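Local coordinates for protein hydrogenase maturation factor (Thermoanaerobacter tengcongensis, PDB 3VTH) that probably carbamoylates the C-terminal cysteine of HypE, using carbamoyl phosphate and ATP, during maturation of [NiFe]-hydrogenases, at residues Pro7-Arg12 with Val85-Tyr90; Arg130-Asn135 with Pro191-Val196. All coordinates share one frame; numbering follows the deposited sequence.

In the fold
From the N terminus the chain enters the acylphosphatase-like domain, where contact 1 closes a loop of 72 residues by laying the start of strand 10-17 against the chain leaving strand 76-85. Further on, contact 2 closes a loop of 55 residues that contains helix 165-171 and no strand; it joins a turn of the first HypF finger to the chain that follows the zinc cysteines of the second, where strand 193-196 begins at one border of the ten-stranded sheet. The two contacts follow one another along the chain, neither enclosing nor crossing the other. Their centres lie about 47 Å apart and their nearest atoms about 30 Å, so each ties together a separate part of the protein.

Contact 1 of 2, residues Pro7-Arg12 with Val85-Tyr90; sequences PQIQAR and VEVKEY
Ala-11 meets Val-85 through both backbone and side chain in the close-packed part of the contact. Val-85 N donates to Ala-11 O at 3.2 Å, almost straight (N-H...O 176°). The same oxygen accepts from Arg-12 NH1 at 2.9 Å. Both donors lie well out of the carbonyl plane, on opposite faces of it, so the oxygen is gripped from two sides; the Arg-12 bond, with Ala-11 O in the guanidinium plane, ties that group to the preceding residue's backbone. A water spans the 4.1 Å between Ala-11 N and Val-85 O, too far for a direct bond, accepting from the first and donating to the second at 2.7 Å. The methyl CB of Ala-11 lies 3.6 Å from Val-85 CG2 and equally close to Glu-86 O, and 4.0 Å from Val-87 CG2.

Toward Ile-9 the fit loosens. With CG1 of Val-87 anti to its backbone N (chi1 175°), that methyl meets Ile-9 CG2 at 4.1 Å, the two side chains crossing at about a right angle, while CG2 of Val-87 rests on Ile-9 O. Ile-9 is solvent-exposed, its CG1-CD1 branch leading away from segment 85-90. On its other flank strand 10-17 bonds to strand 48-55, through Gln-10 with Gly-55. The contact thus lies where antiparallel strands 10-17 and 76-85 part, at the border of the five-stranded sheet of an acylphosphatase-like domain.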
loop_
_atom_site.group_PDB
_atom_site.type_symbol
_atom_site.label_atom_id
_atom_site.label_comp_id
_atom_site.label_asym_id
_atom_site.label_seq_id
_atom_site.Cartn_x
_atom_site.Cartn_y
_atom_site.Cartn_z
ATOM N N PRO A 7 -53.995 5.175 9.652
ATOM C CA PRO A 7 -52.588 5.242 9.298
ATOM C C PRO A 7 -52.095 6.683 9.305
ATOM O O PRO A 7 -52.831 7.592 8.906
ATOM C CB PRO A 7 -52.534 4.662 7.873
ATOM C CG PRO A 7 -53.855 3.980 7.653
ATOM C CD PRO A 7 -54.832 4.708 8.528
ATOM N N GLN A 8 -50.885 6.882 9.815
ATOM C CA GLN A 8 -50.252 8.188 9.798
ATOM C C GLN A 8 -49.009 8.081 8.931
ATOM O O GLN A 8 -48.023 7.443 9.307
ATOM C CB GLN A 8 -49.882 8.663 11.209
ATOM C CG GLN A 8 -51.041 9.122 12.038
ATOM C CD GLN A 8 -50.635 9.507 13.447
ATOM O OE1 GLN A 8 -49.608 10.157 13.664
ATOM N NE2 GLN A 8 -51.430 9.099 14.410
ATOM N N ILE A 9 -49.069 8.700 7.761
ATOM C CA ILE A 9 -48.014 8.554 6.783
ATOM C C ILE A 9 -47.087 9.763 6.852
ATOM O O ILE A 9 -47.536 10.908 6.818
ATOM C CB ILE A 9 -48.606 8.320 5.357
ATOM C CG1 ILE A 9 -49.606 7.137 5.362
ATOM C CG2 ILE A 9 -47.495 8.159 4.302
ATOM C CD1 ILE A 9 -48.992 5.722 5.695
ATOM N N GLN A 10 -45.795 9.488 6.995
ATOM C CA GLN A 10 -44.770 10.520 7.004
ATOM C C GLN A 10 -43.776 10.207 5.889
ATOM O O GLN A 10 -43.801 9.116 5.320
ATOM C CB GLN A 10 -44.031 10.539 8.343
ATOM C CG GLN A 10 -44.801 11.168 9.496
ATOM C CD GLN A 10 -43.859 11.620 10.598
ATOM O OE1 GLN A 10 -43.650 10.907 11.580
ATOM N NE2 GLN A 10 -43.250 12.795 10.420
ATOM N N ALA A 11 -42.911 11.167 5.582
ATOM C CA ALA A 11 -41.896 10.965 4.559
ATOM C C ALA A 11 -40.527 11.416 5.047
ATOM O O ALA A 11 -40.401 12.417 5.747
ATOM C CB ALA A 11 -42.282 11.688 3.275
ATOM N N ARG A 12 -39.501 10.658 4.683
ATOM C CA ARG A 12 -38.132 11.029 4.999
ATOM C C ARG A 12 -37.255 10.932 3.762
ATOM O O ARG A 12 -37.389 10.005 2.982
ATOM C CB ARG A 12 -37.551 10.112 6.083
ATOM C CG ARG A 12 -38.211 10.226 7.436
ATOM C CD ARG A 12 -37.968 11.574 8.065
ATOM N NE ARG A 12 -38.565 11.642 9.397
ATOM C CZ ARG A 12 -39.828 11.978 9.641
ATOM N NH1 ARG A 12 -40.653 12.289 8.643
ATOM N NH2 ARG A 12 -40.264 12.010 10.894
ATOM N N VAL A 85 -39.610 15.356 4.892
ATOM C CA VAL A 85 -40.078 15.944 3.628
ATOM C C VAL A 85 -41.572 15.721 3.507
ATOM O O VAL A 85 -42.141 14.962 4.286
ATOM C CB VAL A 85 -39.347 15.362 2.373
ATOM C CG1 VAL A 85 -37.870 15.739 2.376
ATOM C CG2 VAL A 85 -39.525 13.835 2.257
ATOM N N GLU A 86 -42.208 16.374 2.540
ATOM C CA GLU A 86 -43.651 16.193 2.326
ATOM C C GLU A 86 -43.931 14.844 1.656
ATOM O O GLU A 86 -43.092 14.323 0.926
ATOM C CB GLU A 86 -44.238 17.332 1.489
ATOM C CG GLU A 86 -43.865 18.745 1.963
ATOM C CD GLU A 86 -43.939 18.933 3.485
ATOM O OE1 GLU A 86 -42.858 19.049 4.119
ATOM O OE2 GLU A 86 -45.059 18.950 4.041
ATOM N N VAL A 87 -45.106 14.289 1.923
ATOM C CA VAL A 87 -45.535 13.018 1.336
ATOM C C VAL A 87 -45.957 13.206 -0.129
ATOM O O VAL A 87 -46.701 14.128 -0.452
ATOM C CB VAL A 87 -46.706 12.425 2.155
ATOM C CG1 VAL A 87 -47.276 11.158 1.497
ATOM C CG2 VAL A 87 -46.257 12.159 3.594
ATOM N N LYS A 88 -45.472 12.329 -1.008
ATOM C CA LYS A 88 -45.812 12.405 -2.438
ATOM C C LYS A 88 -46.883 11.397 -2.828
ATOM O O LYS A 88 -47.385 11.424 -3.954
ATOM C CB LYS A 88 -44.569 12.152 -3.295
ATOM C CG LYS A 88 -43.571 13.291 -3.307
ATOM C CD LYS A 88 -42.451 13.006 -4.297
ATOM C CE LYS A 88 -41.361 14.054 -4.197
ATOM N NZ LYS A 88 -40.501 13.780 -3.017
ATOM N N GLU A 89 -47.197 10.492 -1.900
ATOM C CA GLU A 89 -48.121 9.380 -2.138
ATOM C C GLU A 89 -47.635 8.411 -3.218
ATOM O O GLU A 89 -48.379 8.030 -4.133
ATOM C CB GLU A 89 -49.528 9.874 -2.443
ATOM C CG GLU A 89 -50.233 10.415 -1.229
ATOM C CD GLU A 89 -51.670 10.764 -1.517
ATOM O OE1 GLU A 89 -51.899 11.706 -2.305
ATOM O OE2 GLU A 89 -52.568 10.095 -0.959
ATOM N N TYR A 90 -46.372 8.020 -3.098
ATOM C CA TYR A 90 -45.841 6.901 -3.855
ATOM C C TYR A 90 -46.723 5.684 -3.631
ATOM O O TYR A 90 -47.157 5.429 -2.504
ATOM C CB TYR A 90 -44.443 6.581 -3.369
ATOM C CG TYR A 90 -43.377 7.550 -3.792
ATOM C CD1 TYR A 90 -42.942 7.600 -5.112
ATOM C CD2 TYR A 90 -42.751 8.379 -2.859
ATOM C CE1 TYR A 90 -41.909 8.469 -5.511
ATOM C CE2 TYR A 90 -41.713 9.251 -3.241
ATOM C CZ TYR A 90 -41.308 9.293 -4.575
ATOM O OH TYR A 90 -40.293 10.147 -4.969
HETATM O O HOH W 1 -43.504 13.952 6.367
#

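Contact 2 of 2, residues Arg130-Asn135 with Pro191-Val196; sequences RYPFIN and PSLSFV
A chi1 of -59° puts Phe-133 CG beside the backbone N and on the Pro-191 side, with Pro-191 CG 3.8 Å away; in Tyr-131, CG is anti to the backbone N (chi1 173°). Pro-191 CB sits 4.0 Å from the centroid of the Phe-133 ring and 12° off its normal, a CH-pi contact over the face. Pro-191 CG covers that face nearer the ring's root, while the carbonyl O of Pro-191 approaches Phe-133 CD2 to 3.4 Å. Tyr-131 crosses the proline at about a right angle, and its OH, at the far end of the ring, touches Pro-191 CD at 3.6 Å.

A type I beta turn from Tyr-131 to Ile-134 presents Tyr-131, Pro-132 and Phe-133, and it also places Phe-133 N over the centre of the Tyr-131 ring, 3.9 Å above its plane. The turn belongs to the first HypF finger, whereas Pro-191 follows closely on Cys-189, which binds zinc with Cys-164, Cys-167 and Cys-186 in the four-cysteine site of the second. The Tyr-131 side chain is about 7 Å from a bound zinc ion and packs edge-to-face with Phe-187, so the aromatic cluster borders a metal site without supplying a ligand.

Where strand 193-196 starts, Leu-193 spreads its two methyls: CD1 lies 3.8 Å from Pro-132 CG, and CD2 lies at the same distance from Phe-133 CZ. Ile-313 of helix 312-320 touches both Pro-132 and Leu-193, and Asn-359 OD1 accepts a hydrogen bond from Ser-192 N.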
loop_
_atom_site.group_PDB
_atom_site.type_symbol
_atom_site.label_atom_id
_atom_site.label_comp_id
_atom_site.label_asym_id
_atom_site.label_seq_id
_atom_site.Cartn_x
_atom_site.Cartn_y
_atom_site.Cartn_z
ATOM N N ARG A 130 -17.655 -23.645 -11.669
ATOM C CA ARG A 130 -16.372 -23.412 -12.351
ATOM C C ARG A 130 -16.381 -22.181 -13.278
ATOM O O ARG A 130 -15.485 -22.014 -14.097
ATOM C CB ARG A 130 -15.895 -24.680 -13.099
ATOM C CG ARG A 130 -15.725 -25.918 -12.207
ATOM C CD ARG A 130 -15.256 -27.165 -13.016
ATOM N NE ARG A 130 -14.079 -26.844 -13.824
ATOM C CZ ARG A 130 -12.835 -26.784 -13.352
ATOM N NH1 ARG A 130 -12.584 -27.050 -12.073
ATOM N NH2 ARG A 130 -11.833 -26.456 -14.161
ATOM N N TYR A 131 -17.375 -21.308 -13.130
ATOM C CA TYR A 131 -17.397 -20.061 -13.884
ATOM C C TYR A 131 -16.287 -19.104 -13.386
ATOM O O TYR A 131 -16.301 -18.670 -12.232
ATOM C CB TYR A 131 -18.799 -19.426 -13.840
ATOM C CG TYR A 131 -18.895 -18.052 -14.457
ATOM C CD1 TYR A 131 -19.384 -16.985 -13.722
ATOM C CD2 TYR A 131 -18.506 -17.822 -15.782
ATOM C CE1 TYR A 131 -19.495 -15.714 -14.280
ATOM C CE2 TYR A 131 -18.592 -16.539 -16.341
ATOM C CZ TYR A 131 -19.093 -15.506 -15.588
ATOM O OH TYR A 131 -19.186 -14.244 -16.118
ATOM N N PRO A 132 -15.303 -18.801 -14.256
ATOM C CA PRO A 132 -14.057 -18.121 -13.848
ATOM C C PRO A 132 -14.239 -16.657 -13.471
ATOM O O PRO A 132 -13.288 -16.029 -13.011
ATOM C CB PRO A 132 -13.181 -18.218 -15.111
ATOM C CG PRO A 132 -13.824 -19.280 -15.949
ATOM C CD PRO A 132 -15.276 -19.134 -15.689
ATOM N N PHE A 133 -15.444 -16.109 -13.662
ATOM C CA PHE A 133 -15.689 -14.693 -13.342
ATOM C C PHE A 133 -16.876 -14.483 -12.404
ATOM O O PHE A 133 -17.464 -13.384 -12.327
ATOM C CB PHE A 133 -15.816 -13.860 -14.630
ATOM C CG PHE A 133 -14.589 -13.940 -15.503
ATOM C CD1 PHE A 133 -13.476 -13.153 -15.228
ATOM C CD2 PHE A 133 -14.522 -14.856 -16.539
ATOM C CE1 PHE A 133 -12.319 -13.254 -16.014
ATOM C CE2 PHE A 133 -13.373 -14.967 -17.330
ATOM C CZ PHE A 133 -12.279 -14.170 -17.069
ATOM N N ILE A 134 -17.211 -15.535 -11.672
ATOM C CA ILE A 134 -18.275 -15.449 -10.674
ATOM C C ILE A 134 -18.027 -14.298 -9.686
ATOM O O ILE A 134 -16.914 -14.133 -9.185
ATOM C CB ILE A 134 -18.490 -16.798 -9.955
ATOM C CG1 ILE A 134 -19.780 -16.775 -9.120
ATOM C CG2 ILE A 134 -17.241 -17.215 -9.131
ATOM C CD1 ILE A 134 -20.235 -18.187 -8.659
ATOM N N ASN A 135 -19.058 -13.474 -9.470
ATOM C CA ASN A 135 -19.019 -12.417 -8.445
ATOM C C ASN A 135 -20.461 -12.083 -8.049
ATOM O O ASN A 135 -21.391 -12.697 -8.559
ATOM C CB ASN A 135 -18.288 -11.161 -8.956
ATOM C CG ASN A 135 -18.877 -10.627 -10.271
ATOM O OD1 ASN A 135 -20.061 -10.819 -10.582
ATOM N ND2 ASN A 135 -18.046 -9.953 -11.045
ATOM N N PRO A 191 -17.586 -12.562 -19.477
ATOM C CA PRO A 191 -16.243 -12.691 -20.040
ATOM C C PRO A 191 -15.814 -14.158 -20.110
ATOM O O PRO A 191 -16.386 -15.004 -19.427
ATOM C CB PRO A 191 -15.348 -11.918 -19.058
ATOM C CG PRO A 191 -16.220 -11.543 -17.906
ATOM C CD PRO A 191 -17.627 -11.783 -18.226
ATOM N N SER A 192 -14.813 -14.441 -20.937
ATOM C CA SER A 192 -14.223 -15.770 -21.014
ATOM C C SER A 192 -12.684 -15.728 -21.010
ATOM O O SER A 192 -12.057 -14.723 -21.382
ATOM C CB SER A 192 -14.750 -16.506 -22.247
ATOM O OG SER A 192 -14.725 -15.662 -23.378
ATOM N N LEU A 193 -12.096 -16.827 -20.555
ATOM C CA LEU A 193 -10.657 -17.036 -20.624
ATOM C C LEU A 193 -10.201 -17.326 -22.047
ATOM O O LEU A 193 -10.955 -17.861 -22.875
ATOM C CB LEU A 193 -10.245 -18.206 -19.724
ATOM C CG LEU A 193 -10.585 -18.064 -18.233
ATOM C CD1 LEU A 193 -10.400 -19.413 -17.520
ATOM C CD2 LEU A 193 -9.781 -16.937 -17.571
ATOM N N SER A 194 -8.943 -16.994 -22.306
ATOM C CA SER A 194 -8.306 -17.338 -23.558
ATOM C C SER A 194 -6.874 -17.772 -23.239
ATOM O O SER A 194 -6.106 -17.019 -22.588
ATOM C CB SER A 194 -8.354 -16.140 -24.518
ATOM O OG SER A 194 -7.552 -16.382 -25.672
ATOM N N PHE A 195 -6.540 -18.998 -23.625
ATOM C CA PHE A 195 -5.198 -19.532 -23.412
ATOM C C PHE A 195 -4.384 -19.405 -24.698
ATOM O O PHE A 195 -4.834 -19.793 -25.773
ATOM C CB PHE A 195 -5.239 -21.004 -22.958
ATOM C CG PHE A 195 -3.866 -21.617 -22.739
ATOM C CD1 PHE A 195 -3.181 -21.415 -21.541
ATOM C CD2 PHE A 195 -3.271 -22.395 -23.724
ATOM C CE1 PHE A 195 -1.924 -21.969 -21.331
ATOM C CE2 PHE A 195 -2.008 -22.963 -23.522
ATOM C CZ PHE A 195 -1.337 -22.750 -22.324
ATOM N N VAL A 196 -3.178 -18.863 -24.569
ATOM C CA VAL A 196 -2.258 -18.732 -25.696
ATOM C C VAL A 196 -0.918 -19.334 -25.292
ATOM O O VAL A 196 -0.289 -18.914 -24.322
ATOM C CB VAL A 196 -2.009 -17.242 -26.084
ATOM C CG1 VAL A 196 -1.177 -17.162 -27.366
ATOM C CG2 VAL A 196 -3.314 -16.489 -26.243
#